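Local coordinates for protein salicylaldehyde dehydrogenase NahF (Pseudomonas putida, PDB 4JZ6) that probably catalyses the NAD+-dependent oxidation of salicylaldehyde to salicylate in naphthalene degradation, at residues Glu93-Lys98 with Ile201-Gln206; Arg435-Gly440 with Val448-Ser453. All coordinates share one frame; numbering follows the deposited sequence.

Contact 1 (Glu93-Lys98 with Ile201-Gln206); sequences ESKTPK and ITQCVQ
Lys95 and Cys204 mark the closest backbone approach, 8.2 Å between their CA atoms, where the break between helices 78-94 and 96-107 faces the side of helix 195-208. Lys95 is the N-cap of the second of these helices. At the same break, Thr96 OG1 donates a 2.7 Å hydrogen bond to Glu93 O, tying the start of one helix to the end of the other.

The gap is filled mainly by the Lys95 side chain. Lys95 leaves with CG anti to its carbonyl carbon (chi1 -73°) and runs extended as far as CE, bringing CD and CE against helix 195-208; CD rests on Cys204 SG at 3.6 Å. Cysteine suits the buried end, being small and weakly polar, and it also touches Val91 and Met92 of helix 78-94. Gln203 crosses Lys95 at about a right angle, its NE2 3.9 Å from Lys95 CE, which is contact without a hydrogen bond.

The polar ends meet at Glu207, one helical turn beyond Gln203: its carboxylate forms a salt bridge with Lys95 NZ and accepts a hydrogen bond from Gln203 NE2. Lysine thus works in two ways, with an apolar stem against sulfur and an ammonium end whose positive charge the Glu207 carboxylate probably stabilises.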
loop_
_atom_site.group_PDB
_atom_site.type_symbol
_atom_site.label_atom_id
_atom_site.label_comp_id
_atom_site.label_asym_id
_atom_site.label_seq_id
_atom_site.Cartn_x
_atom_site.Cartn_y
_atom_site.Cartn_z
ATOM N N GLU A 93 -12.759 26.882 -12.672
ATOM C CA GLU A 93 -12.128 27.975 -13.402
ATOM C C GLU A 93 -13.045 29.196 -13.440
ATOM O O GLU A 93 -12.580 30.335 -13.476
ATOM C CB GLU A 93 -11.728 27.532 -14.813
ATOM C CG GLU A 93 -10.618 26.484 -14.817
ATOM C CD GLU A 93 -10.289 25.961 -16.206
ATOM O OE1 GLU A 93 -11.112 26.144 -17.127
ATOM O OE2 GLU A 93 -9.206 25.361 -16.375
ATOM N N SER A 94 -14.351 28.953 -13.406
ATOM C CA SER A 94 -15.315 30.049 -13.431
ATOM C C SER A 94 -15.324 30.803 -12.107
ATOM O O SER A 94 -15.851 31.908 -12.023
ATOM C CB SER A 94 -16.723 29.543 -13.770
ATOM O OG SER A 94 -17.291 28.803 -12.704
ATOM N N LYS A 95 -14.734 30.208 -11.078
ATOM C CA LYS A 95 -14.713 30.818 -9.756
ATOM C C LYS A 95 -13.309 31.278 -9.353
ATOM O O LYS A 95 -13.041 31.514 -8.172
ATOM C CB LYS A 95 -15.289 29.850 -8.719
ATOM C CG LYS A 95 -16.801 29.680 -8.814
ATOM C CD LYS A 95 -17.341 28.765 -7.718
ATOM C CE LYS A 95 -18.841 28.947 -7.526
ATOM N NZ LYS A 95 -19.592 28.851 -8.804
ATOM N N THR A 96 -12.429 31.419 -10.341
ATOM C CA THR A 96 -11.022 31.761 -10.101
ATOM C C THR A 96 -10.772 32.990 -9.198
ATOM O O THR A 96 -9.989 32.903 -8.250
ATOM C CB THR A 96 -10.208 31.870 -11.429
ATOM O OG1 THR A 96 -10.218 30.609 -12.117
ATOM C CG2 THR A 96 -8.764 32.263 -11.145
ATOM N N PRO A 97 -11.435 34.128 -9.472
ATOM C CA PRO A 97 -11.203 35.294 -8.611
ATOM C C PRO A 97 -11.538 35.058 -7.138
ATOM O O PRO A 97 -10.855 35.611 -6.276
ATOM C CB PRO A 97 -12.154 36.342 -9.189
ATOM C CG PRO A 97 -12.336 35.944 -10.596
ATOM C CD PRO A 97 -12.357 34.450 -10.574
ATOM N N LYS A 98 -12.567 34.263 -6.859
ATOM C CA LYS A 98 -12.953 33.972 -5.477
ATOM C C LYS A 98 -11.892 33.123 -4.773
ATOM O O LYS A 98 -11.560 33.361 -3.609
ATOM C CB LYS A 98 -14.330 33.295 -5.419
ATOM C CG LYS A 98 -14.831 32.959 -4.014
ATOM C CD LYS A 98 -14.976 34.200 -3.144
ATOM C CE LYS A 98 -16.036 35.156 -3.686
ATOM N NZ LYS A 98 -15.842 36.561 -3.200
ATOM N N ILE A 201 -14.324 24.587 -2.880
ATOM C CA ILE A 201 -14.022 23.526 -3.831
ATOM C C ILE A 201 -15.157 22.512 -3.814
ATOM O O ILE A 201 -15.568 22.011 -4.858
ATOM C CB ILE A 201 -12.629 22.863 -3.577
ATOM C CG1 ILE A 201 -12.271 21.904 -4.712
ATOM C CG2 ILE A 201 -12.589 22.126 -2.256
ATOM C CD1 ILE A 201 -10.864 21.378 -4.642
ATOM N N THR A 202 -15.690 22.251 -2.625
ATOM C CA THR A 202 -16.842 21.376 -2.488
ATOM C C THR A 202 -18.014 21.934 -3.284
ATOM O O THR A 202 -18.654 21.213 -4.051
ATOM C CB THR A 202 -17.270 21.226 -1.017
ATOM O OG1 THR A 202 -16.166 20.741 -0.244
ATOM C CG2 THR A 202 -18.446 20.257 -0.893
ATOM N N GLN A 203 -18.281 23.224 -3.104
ATOM C CA GLN A 203 -19.378 23.878 -3.804
ATOM C C GLN A 203 -19.246 23.702 -5.315
ATOM O O GLN A 203 -20.230 23.447 -6.012
ATOM C CB GLN A 203 -19.445 25.362 -3.446
ATOM C CG GLN A 203 -20.636 26.070 -4.063
ATOM C CD GLN A 203 -20.564 27.571 -3.904
ATOM O OE1 GLN A 203 -19.775 28.086 -3.109
ATOM N NE2 GLN A 203 -21.382 28.286 -4.665
ATOM N N CYS A 204 -18.022 23.825 -5.815
ATOM C CA CYS A 204 -17.772 23.631 -7.232
ATOM C C CYS A 204 -18.232 22.252 -7.683
ATOM O O CYS A 204 -18.929 22.117 -8.690
ATOM C CB CYS A 204 -16.294 23.824 -7.536
ATOM S SG CYS A 204 -15.804 25.547 -7.521
ATOM N N VAL A 205 -17.853 21.234 -6.919
ATOM C CA VAL A 205 -18.271 19.872 -7.215
ATOM C C VAL A 205 -19.796 19.749 -7.198
ATOM O O VAL A 205 -20.379 19.065 -8.048
ATOM C CB VAL A 205 -17.623 18.874 -6.242
ATOM C CG1 VAL A 205 -18.082 17.462 -6.530
ATOM C CG2 VAL A 205 -16.119 18.967 -6.357
ATOM N N GLN A 206 -20.438 20.426 -6.246
ATOM C CA GLN A 206 -21.895 20.420 -6.166
ATOM C C GLN A 206 -22.523 21.000 -7.430
ATOM O O GLN A 206 -23.462 20.426 -7.982
ATOM C CB GLN A 206 -22.395 21.192 -4.940
ATOM C CG GLN A 206 -23.922 21.194 -4.809
ATOM C CD GLN A 206 -24.438 22.135 -3.723
ATOM O OE1 GLN A 206 -23.699 22.978 -3.208
ATOM N NE2 GLN A 206 -25.719 21.994 -3.375
#

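Contact 2 (Arg435-Gly440 with Val448-Ser453); sequences RALRVG and VHINGS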
loop_
_atom_site.group_PDB
_atom_site.type_symbol
_atom_site.label_atom_id
_atom_site.label_comp_id
_atom_site.label_asym_id
_atom_site.label_seq_id
_atom_site.Cartn_x
_atom_site.Cartn_y
_atom_site.Cartn_z
ATOM N N ARG A 435 26.392 12.571 -15.943
ATOM C CA ARG A 435 26.671 12.579 -14.517
ATOM C C ARG A 435 25.427 12.887 -13.687
ATOM O O ARG A 435 25.080 12.130 -12.778
ATOM C CB ARG A 435 27.771 13.567 -14.166
ATOM C CG ARG A 435 27.926 13.716 -12.672
ATOM C CD ARG A 435 29.293 14.221 -12.305
ATOM N NE ARG A 435 29.348 15.676 -12.263
ATOM C CZ ARG A 435 30.404 16.356 -11.833
ATOM N NH1 ARG A 435 31.480 15.708 -11.417
ATOM N NH2 ARG A 435 30.386 17.680 -11.815
ATOM N N ALA A 436 24.763 13.999 -13.995
ATOM C CA ALA A 436 23.561 14.396 -13.268
ATOM C C ALA A 436 22.570 13.232 -13.175
ATOM O O ALA A 436 21.919 13.035 -12.148
ATOM C CB ALA A 436 22.916 15.604 -13.929
ATOM N N LEU A 437 22.495 12.447 -14.248
ATOM C CA LEU A 437 21.637 11.267 -14.292
ATOM C C LEU A 437 22.078 10.183 -13.309
ATOM O O LEU A 437 21.235 9.556 -12.664
ATOM C CB LEU A 437 21.572 10.702 -15.714
ATOM C CG LEU A 437 20.560 11.372 -16.650
ATOM C CD1 LEU A 437 20.810 10.985 -18.097
ATOM C CD2 LEU A 437 19.148 11.004 -16.246
ATOM N N ARG A 438 23.390 9.964 -13.200
ATOM C CA ARG A 438 23.942 8.997 -12.248
ATOM C C ARG A 438 23.449 9.284 -10.840
ATOM O O ARG A 438 22.885 8.412 -10.174
ATOM C CB ARG A 438 25.471 9.033 -12.239
ATOM C CG ARG A 438 26.140 8.513 -13.482
ATOM C CD ARG A 438 27.624 8.364 -13.223
ATOM N NE ARG A 438 28.428 8.968 -14.279
ATOM C CZ ARG A 438 29.216 10.024 -14.108
ATOM N NH1 ARG A 438 29.318 10.595 -12.920
ATOM N NH2 ARG A 438 29.909 10.505 -15.128
ATOM N N VAL A 439 23.667 10.513 -10.387
ATOM C CA VAL A 439 23.184 10.906 -9.072
ATOM C C VAL A 439 21.653 10.896 -9.052
ATOM O O VAL A 439 21.038 10.388 -8.111
ATOM C CB VAL A 439 23.788 12.260 -8.595
ATOM C CG1 VAL A 439 24.715 12.823 -9.639
ATOM C CG2 VAL A 439 22.702 13.258 -8.222
ATOM N N GLY A 440 21.044 11.419 -10.109
ATOM C CA GLY A 440 19.597 11.462 -10.190
ATOM C C GLY A 440 18.990 10.087 -9.997
ATOM O O GLY A 440 17.990 9.921 -9.299
ATOM N N VAL A 448 12.626 13.286 -9.210
ATOM C CA VAL A 448 13.970 13.789 -9.502
ATOM C C VAL A 448 13.932 14.681 -10.745
ATOM O O VAL A 448 13.437 14.274 -11.797
ATOM C CB VAL A 448 14.972 12.637 -9.728
ATOM C CG1 VAL A 448 16.319 13.178 -10.153
ATOM C CG2 VAL A 448 15.109 11.808 -8.468
ATOM N N HIS A 449 14.445 15.903 -10.625
ATOM C CA HIS A 449 14.402 16.834 -11.748
ATOM C C HIS A 449 15.787 17.264 -12.200
ATOM O O HIS A 449 16.479 18.015 -11.502
ATOM C CB HIS A 449 13.527 18.038 -11.407
ATOM C CG HIS A 449 12.131 17.660 -11.032
ATOM N ND1 HIS A 449 11.253 17.083 -11.925
ATOM C CD2 HIS A 449 11.470 17.743 -9.854
ATOM C CE1 HIS A 449 10.108 16.839 -11.319
ATOM N NE2 HIS A 449 10.209 17.232 -10.061
ATOM N N ILE A 450 16.191 16.776 -13.370
ATOM C CA ILE A 450 17.519 17.074 -13.899
ATOM C C ILE A 450 17.547 18.486 -14.473
ATOM O O ILE A 450 16.882 18.782 -15.469
ATOM C CB ILE A 450 17.952 16.060 -14.965
ATOM C CG1 ILE A 450 17.883 14.633 -14.406
ATOM C CG2 ILE A 450 19.343 16.389 -15.465
ATOM C CD1 ILE A 450 18.621 14.434 -13.095
ATOM N N ASN A 451 18.324 19.347 -13.825
ATOM C CA ASN A 451 18.346 20.771 -14.133
ATOM C C ASN A 451 16.953 21.408 -14.013
ATOM O O ASN A 451 16.555 22.231 -14.834
ATOM C CB ASN A 451 18.979 21.019 -15.502
ATOM C CG ASN A 451 20.431 20.594 -15.552
ATOM O OD1 ASN A 451 21.225 20.955 -14.687
ATOM N ND2 ASN A 451 20.785 19.814 -16.564
ATOM N N GLY A 452 16.226 21.015 -12.972
ATOM C CA GLY A 452 14.931 21.596 -12.675
ATOM C C GLY A 452 14.748 21.851 -11.190
ATOM O O GLY A 452 15.522 21.354 -10.373
ATOM N N SER A 453 13.726 22.623 -10.832
ATOM C CA SER A 453 13.465 22.915 -9.426
ATOM C C SER A 453 12.911 21.688 -8.712
ATOM O O SER A 453 12.562 20.694 -9.351
ATOM C CB SER A 453 12.484 24.082 -9.289
ATOM O OG SER A 453 11.143 23.652 -9.452
#
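Ala436, Leu437 and Gly440 pack against Val448 and Ile450 within the beta-alpha-beta unit formed by strand 425-429, helix 433-442 and strand 447-450. The axes of helix residues 435-440 and strand residues 448-450 run antiparallel at 174°, 9.1 Å apart at their closest approach, and no hydrogen bond joins the two segments.

Apolar packing between side chains centres on Ile450. Its CG2 meets the methyl of Ala436 at 4.0 Å, while CG1 lies near Leu437 CD2. Branching at CB lets isoleucine serve two helix residues at once, and alanine is small enough to let it approach. Leu437 leaves the helix obliquely, its end swinging in toward the strand, and it also packs on Leu489 of the second subunit.

Side chain also packs on backbone. Ile450 CD1 sits 3.7 Å from Ala436 O, a carbonyl already taken up by the helical bond from Gly440 N. Gly440 has no side chain to hold the strand off, and its CA comes to 6.1 Å from that of Val448.

Polar links lead away from the interface. Asn451 lies in the type II turn from His449 to Gly452 with positive phi, and its OD1 accepts from Gly430 N. Strand 447-450 ends the sheet in this chain, but it pairs in parallel with a strand of the second subunit, continuing the sheet across the dimer.

With CG1 anti to the backbone N, Val448 turns both methyls to the helix: CG1 lies 3.7 Å from Gly440 CA and CG2 3.5 Å from Gly440 O, the oxygen that also accepts a hydrogen bond from NZ of Lys487 of the second subunit.

Contact 1 lies among helices beside the six-stranded sheet, whereas contact 2 packs a helix on the edge strand of the seven-stranded sheet. They do not touch: their centres are 37 Å apart and their nearest atoms about 22 Å. Contact 1 joins the break between two helices to helix 195-208, which links strands 186-189 and 215-218, and its two segments touch no other subunit. At contact 2, by contrast, the sheet runs on into the second subunit. Neither contact lies at an annotated site, whether the salicylaldehyde pocket that includes Trp113, Asn166 and Cys301, the second one around Arg263 and Tyr471, or the predicted active-site residue Glu267.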